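Local structure of superoxide dismutase [Cu-Zn] (Bacteroidetes bacterium GWA2_30_7, 7B4O) at residues G4-A9 with S117-S122; I25-T28 with G33-V36; C11-T16 with M123-N128; V36-N41 with H48-H53. The protein probably catalyses the dismutation of superoxide to oxygen and hydrogen peroxide, as a Cu-Zn superoxide dismutase, and is captured here with zinc in both active-site metal positions. One frame throughout, in Å; residues are numbered along the deposited sequence.

Interaction 1: G4-A9 with S117-S122; sequences GKTQKA and SIIGRS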
loop_
_atom_site.group_PDB
_atom_site.type_symbol
_atom_site.label_atom_id
_atom_site.label_comp_id
_atom_site.label_asym_id
_atom_site.label_seq_id
_atom_site.Cartn_x
_atom_site.Cartn_y
_atom_site.Cartn_z
ATOM N N GLY A 4 12.876 11.772 10.242
ATOM C CA GLY A 4 13.314 10.567 11.004
ATOM C C GLY A 4 13.255 9.316 10.145
ATOM O O GLY A 4 12.389 9.259 9.246
ATOM N N LYS A 5 14.136 8.346 10.409
ATOM C CA LYS A 5 14.215 7.072 9.647
ATOM C C LYS A 5 12.990 6.209 9.962
ATOM O O LYS A 5 12.606 6.107 11.129
ATOM C CB LYS A 5 15.521 6.335 9.957
ATOM C CG LYS A 5 16.738 6.965 9.290
ATOM C CD LYS A 5 18.056 6.277 9.571
ATOM C CE LYS A 5 18.044 4.793 9.257
ATOM N NZ LYS A 5 19.413 4.237 9.140
ATOM N N THR A 6 12.411 5.606 8.939
ATOM C CA THR A 6 11.284 4.646 9.077
ATOM C C THR A 6 11.712 3.500 10.003
ATOM O O THR A 6 12.764 2.875 9.726
ATOM C CB THR A 6 10.833 4.130 7.707
ATOM O OG1 THR A 6 10.469 5.261 6.920
ATOM C CG2 THR A 6 9.699 3.136 7.805
ATOM N N GLN A 7 10.947 3.263 11.073
ATOM C CA GLN A 7 11.184 2.199 12.081
ATOM C C GLN A 7 10.116 1.114 11.956
ATOM O O GLN A 7 10.285 0.045 12.558
ATOM C CB GLN A 7 11.098 2.762 13.503
ATOM C CG GLN A 7 12.123 3.835 13.819
ATOM C CD GLN A 7 13.536 3.329 13.656
ATOM O OE1 GLN A 7 14.293 3.837 12.830
ATOM N NE2 GLN A 7 13.889 2.309 14.423
ATOM N N LYS A 8 9.028 1.398 11.242
ATOM C CA LYS A 8 7.851 0.506 11.198
ATOM C C LYS A 8 7.218 0.585 9.813
ATOM O O LYS A 8 7.097 1.687 9.253
ATOM C CB LYS A 8 6.839 0.900 12.277
ATOM C CG LYS A 8 5.592 0.039 12.334
ATOM C CD LYS A 8 4.724 0.364 13.521
ATOM C CE LYS A 8 3.353 -0.266 13.420
ATOM N NZ LYS A 8 2.475 0.149 14.537
ATOM N N ALA A 9 6.818 -0.566 9.287
ATOM C CA ALA A 9 6.034 -0.644 8.042
ATOM C C ALA A 9 4.786 -1.459 8.333
ATOM O O ALA A 9 4.818 -2.333 9.209
ATOM C CB ALA A 9 6.837 -1.242 6.917
ATOM N N SER A 117 14.839 -1.680 0.024
ATOM C CA SER A 117 13.686 -1.204 0.833
ATOM C C SER A 117 12.435 -1.957 0.400
ATOM O O SER A 117 12.169 -2.039 -0.804
ATOM C CB SER A 117 13.431 0.275 0.764
ATOM O OG SER A 117 12.276 0.599 1.532
ATOM N N ILE A 118 11.662 -2.430 1.371
ATOM C CA ILE A 118 10.370 -3.124 1.105
ATOM C C ILE A 118 9.238 -2.109 1.027
ATOM O O ILE A 118 8.105 -2.524 0.706
ATOM C CB ILE A 118 10.099 -4.212 2.151
ATOM C CG1 ILE A 118 9.869 -3.626 3.547
ATOM C CG2 ILE A 118 11.211 -5.249 2.112
ATOM C CD1 ILE A 118 9.306 -4.618 4.521
ATOM N N ILE A 119 9.488 -0.835 1.302
ATOM C CA ILE A 119 8.402 0.185 1.277
ATOM C C ILE A 119 7.894 0.320 -0.159
ATOM O O ILE A 119 8.691 0.521 -1.082
ATOM C CB ILE A 119 8.880 1.535 1.838
ATOM C CG1 ILE A 119 9.376 1.428 3.280
ATOM C CG2 ILE A 119 7.788 2.576 1.690
ATOM C CD1 ILE A 119 8.390 0.883 4.267
ATOM N N GLY A 120 6.578 0.223 -0.330
ATOM C CA GLY A 120 5.916 0.351 -1.641
ATOM C C GLY A 120 5.936 -0.947 -2.427
ATOM O O GLY A 120 5.441 -0.949 -3.564
ATOM N N ARG A 121 6.464 -2.023 -1.854
ATOM C CA ARG A 121 6.360 -3.360 -2.470
ATOM C C ARG A 121 5.041 -3.981 -2.001
ATOM O O ARG A 121 4.326 -3.353 -1.199
ATOM C CB ARG A 121 7.578 -4.220 -2.114
ATOM C CG ARG A 121 8.913 -3.553 -2.417
ATOM C CD ARG A 121 9.123 -3.292 -3.886
ATOM N NE ARG A 121 10.325 -2.500 -4.118
ATOM C CZ ARG A 121 10.847 -2.243 -5.309
ATOM N NH1 ARG A 121 10.301 -2.742 -6.403
ATOM N NH2 ARG A 121 11.928 -1.486 -5.394
ATOM N N SER A 122 4.718 -5.170 -2.470
ATOM C CA SER A 122 3.473 -5.864 -2.094
ATOM C C SER A 122 3.769 -7.069 -1.209
ATOM O O SER A 122 4.807 -7.701 -1.346
ATOM C CB SER A 122 2.701 -6.283 -3.305
ATOM O OG SER A 122 3.524 -7.015 -4.201
#
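Ala-9 and Ile-119 mark where the two backbones come nearest, with CA atoms 7.2 Å apart, too far for main-chain pairing. Lys-8 and Ala-9 start strand 8-15. Ile-118 to Arg-121 make a type II beta turn, closed by the bond from Arg-121 N to Ile-118 O (3.1 Å), with Gly-120 at the positive phi (83°) usual for its third position. Overlapping its start, Ser-117 forms an ST turn: its OG accepts from Ile-119 N at 3.1 Å, nearly straight at 160°.

On the side of the turn, one methyl group does the touching. Ile-119 CD1 lies 3.7 Å from Ala-9 CB and, more loosely, 4.4 Å from Thr-6 CG2. The CA-CB bond of Ile-119 does not point at strand 8-15; the bend at chi2 (-57°) swings CD1 round to it. Phe-112 touches Thr-6 and Ala-9, while Ile-151 packs on Thr-6 and Ile-119. Ile-119 also rests on Gly-120 of the second subunit.

No hydrogen bond crosses, and only 107 Å² is buried. This is therefore a small apolar contact between the strand's start and a turn at the dimer interface, whose polar groups bond within it, elsewhere in the chain and, through the Gly-120 backbone, to the second subunit.

Interaction 2: I25-T28 with G33-V36; sequences ITFT and GVKV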
loop_
_atom_site.group_PDB
_atom_site.type_symbol
_atom_site.label_atom_id
_atom_site.label_comp_id
_atom_site.label_asym_id
_atom_site.label_seq_id
_atom_site.Cartn_x
_atom_site.Cartn_y
_atom_site.Cartn_z
ATOM N N ILE A 25 -0.148 -7.091 8.487
ATOM C CA ILE A 25 1.271 -7.474 8.676
ATOM C C ILE A 25 2.026 -6.217 9.101
ATOM O O ILE A 25 1.845 -5.180 8.462
ATOM C CB ILE A 25 1.849 -8.088 7.390
ATOM C CG1 ILE A 25 0.993 -9.257 6.900
ATOM C CG2 ILE A 25 3.300 -8.493 7.609
ATOM C CD1 ILE A 25 0.939 -9.365 5.419
ATOM N N THR A 26 2.811 -6.321 10.159
ATOM C CA THR A 26 3.691 -5.220 10.599
ATOM C C THR A 26 5.139 -5.682 10.536
ATOM O O THR A 26 5.430 -6.871 10.765
ATOM C CB THR A 26 3.319 -4.699 11.986
ATOM O OG1 THR A 26 3.606 -5.722 12.933
ATOM C CG2 THR A 26 1.875 -4.258 12.051
ATOM N N PHE A 27 6.000 -4.720 10.247
ATOM C CA PHE A 27 7.464 -4.885 10.191
ATOM C C PHE A 27 8.034 -3.845 11.144
ATOM O O PHE A 27 7.800 -2.661 10.898
ATOM C CB PHE A 27 7.966 -4.673 8.764
ATOM C CG PHE A 27 7.311 -5.539 7.721
ATOM C CD1 PHE A 27 6.135 -5.152 7.099
ATOM C CD2 PHE A 27 7.905 -6.726 7.324
ATOM C CE1 PHE A 27 5.547 -5.961 6.140
ATOM C CE2 PHE A 27 7.335 -7.513 6.338
ATOM C CZ PHE A 27 6.161 -7.130 5.740
ATOM N N THR A 28 8.756 -4.267 12.177
ATOM C CA THR A 28 9.293 -3.334 13.197
ATOM C C THR A 28 10.802 -3.562 13.316
ATOM O O THR A 28 11.206 -4.720 13.515
ATOM C CB THR A 28 8.542 -3.499 14.521
ATOM O OG1 THR A 28 7.144 -3.365 14.247
ATOM C CG2 THR A 28 8.966 -2.476 15.551
ATOM N N GLY A 33 17.314 -7.301 13.839
ATOM C CA GLY A 33 16.822 -7.247 12.447
ATOM C C GLY A 33 15.464 -6.578 12.353
ATOM O O GLY A 33 15.283 -5.512 12.941
ATOM N N VAL A 34 14.534 -7.187 11.627
ATOM C CA VAL A 34 13.145 -6.667 11.484
ATOM C C VAL A 34 12.177 -7.749 11.962
ATOM O O VAL A 34 12.211 -8.865 11.436
ATOM C CB VAL A 34 12.842 -6.195 10.052
ATOM C CG1 VAL A 34 11.349 -5.924 9.848
ATOM C CG2 VAL A 34 13.677 -4.976 9.703
ATOM N N LYS A 35 11.363 -7.412 12.954
ATOM C CA LYS A 35 10.312 -8.314 13.467
ATOM C C LYS A 35 9.118 -8.258 12.515
ATOM O O LYS A 35 8.510 -7.170 12.349
ATOM C CB LYS A 35 9.904 -7.929 14.890
ATOM C CG LYS A 35 8.866 -8.850 15.513
ATOM C CD LYS A 35 8.442 -8.373 16.877
ATOM C CE LYS A 35 7.433 -9.272 17.543
ATOM N NZ LYS A 35 7.187 -8.840 18.936
ATOM N N VAL A 36 8.802 -9.399 11.925
ATOM C CA VAL A 36 7.617 -9.575 11.040
ATOM C C VAL A 36 6.516 -10.180 11.896
ATOM O O VAL A 36 6.765 -11.222 12.515
ATOM C CB VAL A 36 7.947 -10.474 9.838
ATOM C CG1 VAL A 36 6.751 -10.641 8.916
ATOM C CG2 VAL A 36 9.156 -9.927 9.094
HETATM O O HOH W 1 6.306 -6.033 13.787
#
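Thr-28 and Lys-35 form an antiparallel hydrogen-bonded pair. Thr-28 N donates to Lys-35 O at 2.9 Å and Lys-35 N returns a bond to Thr-28 O at 2.8 Å, each donor tilted about 20° from the carbonyl plane. The next pair, Phe-27 with Val-36, is non-hydrogen-bonded, and CA-H...O contacts supplement it: Phe-27 CA approaches Lys-35 O at 3.3 Å, and Val-36 CA approaches Thr-26 O.

One water extends the polar network over the face carrying Thr-26, Thr-28 and Lys-35. It donates to Lys-35 O (2.9 Å) and hydrogen-bonds to the OG1 atoms of both threonines, so that Lys-35 O serves a backbone and a water donor together.

Apolar contacts occupy the other face. Phe-27 and Val-36 extend alongside one another from neighbouring strands, with Phe-27 CD2 3.9 Å from Val-36 CG2. Val-34 CG1 comes in at the ring's edge, near its plane, 3.8 Å from Phe-27 CB; chi1 of 169°, anti to the backbone N, turns this methyl toward Phe-27.

The strand axes run at 159°, as in a hairpin. Strand 8-15 flanks it beyond 22-30, bonding Ala-9 to Phe-27, and strand 101-107 lies beyond 33-41, bonding Tyr-105 to Val-36.

Interaction 3: C11-T16 with M123-N128; sequences CVIYPT and MIVHKN. With ZN (zinc ion), chain E.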
loop_
_atom_site.group_PDB
_atom_site.type_symbol
_atom_site.label_atom_id
_atom_site.label_comp_id
_atom_site.label_asym_id
_atom_site.label_seq_id
_atom_site.Cartn_x
_atom_site.Cartn_y
_atom_site.Cartn_z
ATOM N N CYS A 11 1.236 -3.346 6.443
ATOM C CA CYS A 11 0.601 -3.867 5.218
ATOM C C CYS A 11 -0.745 -4.468 5.583
ATOM O O CYS A 11 -0.788 -5.441 6.362
ATOM C CB CYS A 11 1.470 -4.924 4.564
ATOM S SG CYS A 11 0.752 -5.529 3.029
ATOM N N VAL A 12 -1.801 -3.874 5.050
ATOM C CA VAL A 12 -3.162 -4.452 5.173
ATOM C C VAL A 12 -3.401 -5.264 3.909
ATOM O O VAL A 12 -3.237 -4.721 2.797
ATOM C CB VAL A 12 -4.229 -3.374 5.376
ATOM C CG1 VAL A 12 -5.607 -4.006 5.485
ATOM C CG2 VAL A 12 -3.917 -2.510 6.584
ATOM N N ILE A 13 -3.724 -6.539 4.072
ATOM C CA ILE A 13 -3.954 -7.378 2.865
ATOM C C ILE A 13 -5.445 -7.557 2.646
ATOM O O ILE A 13 -6.247 -7.609 3.618
ATOM C CB ILE A 13 -3.175 -8.696 2.861
ATOM C CG1 ILE A 13 -3.667 -9.646 3.943
ATOM C CG2 ILE A 13 -1.674 -8.441 2.932
ATOM C CD1 ILE A 13 -3.087 -11.029 3.790
ATOM N N TYR A 14 -5.778 -7.581 1.367
ATOM C CA TYR A 14 -7.158 -7.720 0.865
ATOM C C TYR A 14 -7.182 -8.913 -0.063
ATOM O O TYR A 14 -6.204 -9.232 -0.735
ATOM C CB TYR A 14 -7.583 -6.430 0.183
ATOM C CG TYR A 14 -7.684 -5.288 1.150
ATOM C CD1 TYR A 14 -8.835 -5.090 1.892
ATOM C CD2 TYR A 14 -6.611 -4.439 1.356
ATOM C CE1 TYR A 14 -8.931 -4.047 2.794
ATOM C CE2 TYR A 14 -6.690 -3.394 2.254
ATOM C CZ TYR A 14 -7.853 -3.199 2.975
ATOM O OH TYR A 14 -7.922 -2.167 3.860
ATOM N N PRO A 15 -8.319 -9.617 -0.135
ATOM C CA PRO A 15 -8.377 -10.814 -0.943
ATOM C C PRO A 15 -8.300 -10.481 -2.440
ATOM O O PRO A 15 -8.809 -9.449 -2.887
ATOM C CB PRO A 15 -9.749 -11.413 -0.603
ATOM C CG PRO A 15 -10.547 -10.228 -0.153
ATOM C CD PRO A 15 -9.571 -9.339 0.576
ATOM N N THR A 16 -7.738 -11.400 -3.211
ATOM C CA THR A 16 -7.986 -11.440 -4.669
ATOM C C THR A 16 -9.421 -11.943 -4.893
ATOM O O THR A 16 -10.069 -12.401 -3.919
ATOM C CB THR A 16 -6.917 -12.254 -5.401
ATOM O OG1 THR A 16 -6.979 -13.578 -4.876
ATOM C CG2 THR A 16 -5.530 -11.666 -5.204
ATOM N N MET A 123 2.806 -7.408 -0.366
ATOM C CA MET A 123 2.706 -8.745 0.246
ATOM C C MET A 123 1.728 -9.547 -0.599
ATOM O O MET A 123 0.650 -9.016 -0.953
ATOM C CB MET A 123 2.231 -8.679 1.699
ATOM C CG MET A 123 3.270 -8.139 2.680
ATOM S SD MET A 123 4.752 -9.173 2.740
ATOM C CE MET A 123 4.043 -10.788 3.037
ATOM N N ILE A 124 2.103 -10.773 -0.919
ATOM C CA ILE A 124 1.219 -11.763 -1.579
ATOM C C ILE A 124 1.147 -12.977 -0.666
ATOM O O ILE A 124 2.177 -13.475 -0.230
ATOM C CB ILE A 124 1.720 -12.131 -2.985
ATOM C CG1 ILE A 124 1.622 -10.957 -3.957
ATOM C CG2 ILE A 124 0.965 -13.341 -3.512
ATOM C CD1 ILE A 124 0.178 -10.549 -4.303
ATOM N N VAL A 125 -0.079 -13.429 -0.396
ATOM C CA VAL A 125 -0.315 -14.730 0.268
ATOM C C VAL A 125 -0.795 -15.688 -0.814
ATOM O O VAL A 125 -1.614 -15.300 -1.649
ATOM C CB VAL A 125 -1.291 -14.609 1.449
ATOM C CG1 VAL A 125 -1.482 -15.949 2.138
ATOM C CG2 VAL A 125 -0.828 -13.543 2.427
ATOM N N HIS A 126 -0.256 -16.895 -0.808
ATOM C CA HIS A 126 -0.525 -17.914 -1.845
ATOM C C HIS A 126 -1.512 -18.970 -1.354
ATOM O O HIS A 126 -1.683 -19.166 -0.149
ATOM C CB HIS A 126 0.785 -18.543 -2.311
ATOM C CG HIS A 126 1.627 -17.637 -3.145
ATOM N ND1 HIS A 126 1.440 -17.516 -4.500
ATOM C CD2 HIS A 126 2.675 -16.825 -2.827
ATOM C CE1 HIS A 126 2.330 -16.653 -4.985
ATOM N NE2 HIS A 126 3.110 -16.221 -3.984
ATOM N N LYS A 127 -2.133 -19.642 -2.313
ATOM C CA LYS A 127 -3.115 -20.718 -2.054
ATOM C C LYS A 127 -2.412 -21.915 -1.416
ATOM O O LYS A 127 -2.975 -22.509 -0.495
ATOM C CB LYS A 127 -3.810 -21.112 -3.356
ATOM C CG LYS A 127 -4.848 -22.212 -3.197
ATOM C CD LYS A 127 -5.536 -22.601 -4.473
ATOM C CE LYS A 127 -6.361 -23.866 -4.318
ATOM N NZ LYS A 127 -7.050 -23.936 -3.006
ATOM N N ASN A 128 -1.219 -22.258 -1.906
ATOM C CA ASN A 128 -0.500 -23.475 -1.473
ATOM C C ASN A 128 0.797 -23.101 -0.749
ATOM O O ASN A 128 1.171 -21.921 -0.680
ATOM C CB ASN A 128 -0.235 -24.389 -2.665
ATOM C CG ASN A 128 -1.526 -24.791 -3.344
ATOM O OD1 ASN A 128 -2.542 -25.065 -2.682
ATOM N ND2 ASN A 128 -1.517 -24.773 -4.664
HETATM ZN ZN ZN E . 4.813 -15.293 -4.148
#
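His-126 NE2 binds a zinc ion at 1.9 Å, the shortest polar bond here, and the ring's rotation is fixed at its other nitrogen too: ND1 is hydrogen-bonded to Gly-141 O. Ile-124 CG2 lies 3.6 Å above one face of this imidazole, over the margin of the ring.

The contact with strand 8-15 is made by the alternate residues Met-123 and Val-125, whose side chains leave the strand in the other direction. Cys-11, with SG anti to its amide nitrogen (chi1 -178°), lays its sulfur on the base of Met-123, 3.6 Å from CG and 3.7 Å from CB of that residue. Met-123 then bends at chi2 and chi3, carrying its end away, to where Phe-50 and Phe-27 pack on it. Ile-13 has CG1 between N and C (chi1 67°), sending CD1 across Val-125 CG2 at about a right angle and 3.6 Å. Its other branch, CG2, lies 4.1 Å from Met-123 CB.

The segment axes approach to 8.2 Å at 43°, without a hydrogen bond, because strand 143-151 lies between them in the sheet. Packing inside the barrel on one side of strand 122-126, with a metal-binding histidine on the other, is characteristic of the Greek-key beta-barrel of Cu-Zn superoxide dismutases; His-126, His-51 and His-53, with His-69, form the site that holds copper in this family.

Interaction 4: V36-N41 with H48-H53; sequences VVADLN and HGFHIH. With ZN (zinc ion), chain E.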
loop_
_atom_site.group_PDB
_atom_site.type_symbol
_atom_site.label_atom_id
_atom_site.label_comp_id
_atom_site.label_asym_id
_atom_site.label_seq_id
_atom_site.Cartn_x
_atom_site.Cartn_y
_atom_site.Cartn_z
ATOM N N VAL A 36 8.802 -9.399 11.925
ATOM C CA VAL A 36 7.617 -9.575 11.040
ATOM C C VAL A 36 6.516 -10.180 11.896
ATOM O O VAL A 36 6.765 -11.222 12.515
ATOM C CB VAL A 36 7.947 -10.474 9.838
ATOM C CG1 VAL A 36 6.751 -10.641 8.916
ATOM C CG2 VAL A 36 9.156 -9.927 9.094
ATOM N N VAL A 37 5.371 -9.509 11.964
ATOM C CA VAL A 37 4.180 -10.019 12.692
ATOM C C VAL A 37 2.999 -9.992 11.731
ATOM O O VAL A 37 2.631 -8.905 11.266
ATOM C CB VAL A 37 3.867 -9.209 13.961
ATOM C CG1 VAL A 37 2.619 -9.758 14.647
ATOM C CG2 VAL A 37 5.039 -9.201 14.915
ATOM N N ALA A 38 2.404 -11.150 11.482
ATOM C CA ALA A 38 1.254 -11.288 10.570
ATOM C C ALA A 38 0.089 -11.875 11.353
ATOM O O ALA A 38 0.279 -12.851 12.096
ATOM C CB ALA A 38 1.600 -12.141 9.388
ATOM N N ASP A 39 -1.084 -11.273 11.168
ATOM C CA ASP A 39 -2.353 -11.762 11.747
ATOM C C ASP A 39 -3.383 -11.744 10.629
ATOM O O ASP A 39 -3.849 -10.643 10.274
ATOM C CB ASP A 39 -2.767 -10.924 12.946
ATOM C CG ASP A 39 -1.830 -11.154 14.108
ATOM O OD1 ASP A 39 -1.886 -12.258 14.691
ATOM O OD2 ASP A 39 -1.023 -10.261 14.370
ATOM N N LEU A 40 -3.676 -12.920 10.074
ATOM C CA LEU A 40 -4.583 -13.060 8.909
ATOM C C LEU A 40 -5.770 -13.939 9.290
ATOM O O LEU A 40 -5.693 -14.719 10.257
ATOM C CB LEU A 40 -3.834 -13.696 7.734
ATOM C CG LEU A 40 -2.439 -13.156 7.427
ATOM C CD1 LEU A 40 -1.888 -13.838 6.180
ATOM C CD2 LEU A 40 -2.409 -11.638 7.262
ATOM N N ASN A 41 -6.839 -13.809 8.520
ATOM C CA ASN A 41 -8.056 -14.637 8.665
ATOM C C ASN A 41 -8.561 -15.039 7.279
ATOM O O ASN A 41 -8.143 -14.444 6.273
ATOM C CB ASN A 41 -9.131 -13.879 9.440
ATOM C CG ASN A 41 -8.711 -13.552 10.858
ATOM O OD1 ASN A 41 -8.734 -14.416 11.728
ATOM N ND2 ASN A 41 -8.286 -12.320 11.087
ATOM N N HIS A 48 0.700 -21.638 3.760
ATOM C CA HIS A 48 0.514 -20.714 2.619
ATOM C C HIS A 48 1.794 -19.929 2.375
ATOM O O HIS A 48 2.288 -19.296 3.320
ATOM C CB HIS A 48 -0.648 -19.762 2.906
ATOM C CG HIS A 48 -1.958 -20.454 3.003
ATOM N ND1 HIS A 48 -2.779 -20.573 1.924
ATOM C CD2 HIS A 48 -2.574 -21.061 4.031
ATOM C CE1 HIS A 48 -3.877 -21.221 2.273
ATOM N NE2 HIS A 48 -3.784 -21.522 3.569
ATOM N N GLY A 49 2.286 -19.957 1.137
ATOM C CA GLY A 49 3.370 -19.064 0.714
ATOM C C GLY A 49 3.094 -17.633 1.120
ATOM O O GLY A 49 1.966 -17.145 0.959
ATOM N N PHE A 50 4.131 -16.967 1.610
ATOM C CA PHE A 50 4.039 -15.643 2.266
ATOM C C PHE A 50 5.224 -14.826 1.762
ATOM O O PHE A 50 6.356 -15.071 2.221
ATOM C CB PHE A 50 4.041 -15.854 3.784
ATOM C CG PHE A 50 3.837 -14.623 4.618
ATOM C CD1 PHE A 50 2.582 -14.048 4.761
ATOM C CD2 PHE A 50 4.899 -14.072 5.318
ATOM C CE1 PHE A 50 2.408 -12.919 5.559
ATOM C CE2 PHE A 50 4.729 -12.958 6.123
ATOM C CZ PHE A 50 3.483 -12.384 6.238
ATOM N N HIS A 51 5.000 -13.933 0.805
ATOM C CA HIS A 51 6.105 -13.311 0.037
ATOM C C HIS A 51 5.935 -11.813 -0.126
ATOM O O HIS A 51 4.796 -11.323 -0.237
ATOM C CB HIS A 51 6.186 -13.894 -1.369
ATOM C CG HIS A 51 6.326 -15.368 -1.426
ATOM N ND1 HIS A 51 5.719 -16.091 -2.426
ATOM C CD2 HIS A 51 6.974 -16.246 -0.628
ATOM C CE1 HIS A 51 6.017 -17.369 -2.269
ATOM N NE2 HIS A 51 6.775 -17.489 -1.152
ATOM N N ILE A 52 7.070 -11.126 -0.228
ATOM C CA ILE A 52 7.101 -9.739 -0.742
ATOM C C ILE A 52 7.306 -9.838 -2.242
ATOM O O ILE A 52 8.325 -10.468 -2.685
ATOM C CB ILE A 52 8.190 -8.884 -0.079
ATOM C CG1 ILE A 52 8.117 -8.957 1.446
ATOM C CG2 ILE A 52 8.110 -7.462 -0.588
ATOM C CD1 ILE A 52 9.176 -8.155 2.150
ATOM N N HIS A 53 6.383 -9.287 -3.018
ATOM C CA HIS A 53 6.484 -9.237 -4.488
ATOM C C HIS A 53 6.942 -7.840 -4.914
ATOM O O HIS A 53 6.909 -6.905 -4.098
ATOM C CB HIS A 53 5.182 -9.708 -5.132
ATOM C CG HIS A 53 4.995 -11.194 -5.128
ATOM N ND1 HIS A 53 4.727 -11.890 -6.278
ATOM C CD2 HIS A 53 5.021 -12.111 -4.141
ATOM C CE1 HIS A 53 4.598 -13.180 -6.003
ATOM N NE2 HIS A 53 4.727 -13.345 -4.697
HETATM ZN ZN ZN E . 4.813 -15.293 -4.148
#
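Phe-50 reaches Ala-38 with the far end of its ring: CZ sits 3.7 Å from Ala-38 CB, the tightest approach between the segments. The strands are otherwise well separated, their axes 11.4 Å apart at closest and inclined at 125°, so one phenyl group spans the gap. Its CG is anti to the backbone N (chi1 -175°), which extends the ring toward strand 33-41. Val-36 CG1 comes to the ring's edge, near its plane, 4.2 Å from Phe-50 CE2, and the two side chains run alongside each other, pointing oppositely. Leu-40 is looser, with CD1 4.4 Å from Phe-50 CE1, but also packs on Ile-93 and Val-125.

The far side of strand 33-41 is different in character. Val-37 points away from strand 46-53, and the exposed Asp-39 uses OD1 to hydrogen-bond His-102 ND1; His-102 in turn binds a separate zinc ion with Glu-104. Beyond Phe-50, alternation turns His-51 and His-53 to the opposite side of strand 46-53, where His-51 ND1 (2.1 Å) and His-53 NE2 (2.0 Å) hold the zinc ion also bound by His-126. Their second nitrogens are hydrogen-bonded to Asp-130 and to Gly-67 O respectively, which fixes both rings.

No hydrogen bond joins the two segments. Contact is by carbon alone, all four touching residues are buried, and strand 46-53 thus separates an apolar barrel interior from a polar metal site.

How the interactions relate
From the N terminus, residues 4-9 meet 117-122 and close a loop of 107 residues (interaction 1). Residues 11-16, on the same strand, meet 123-128 (interaction 3), so the two long closures cross, their segments alternating along the chain. Both enclose interaction 2, a short hairpin closure, and interaction 4, which takes up strand 33-41 at the shared Val-36 and joins it to 48-53. Probable backbone bonds join the strands that carry the contacts into one sheet: Ala-9 to Phe-27, Ile-25 to Cys-11, Thr-26 to Val-37, Ile-124 to His-51. Interactions 1 and 3 also reach the second subunit, whereas interactions 3 and 4 converge on the same zinc ion.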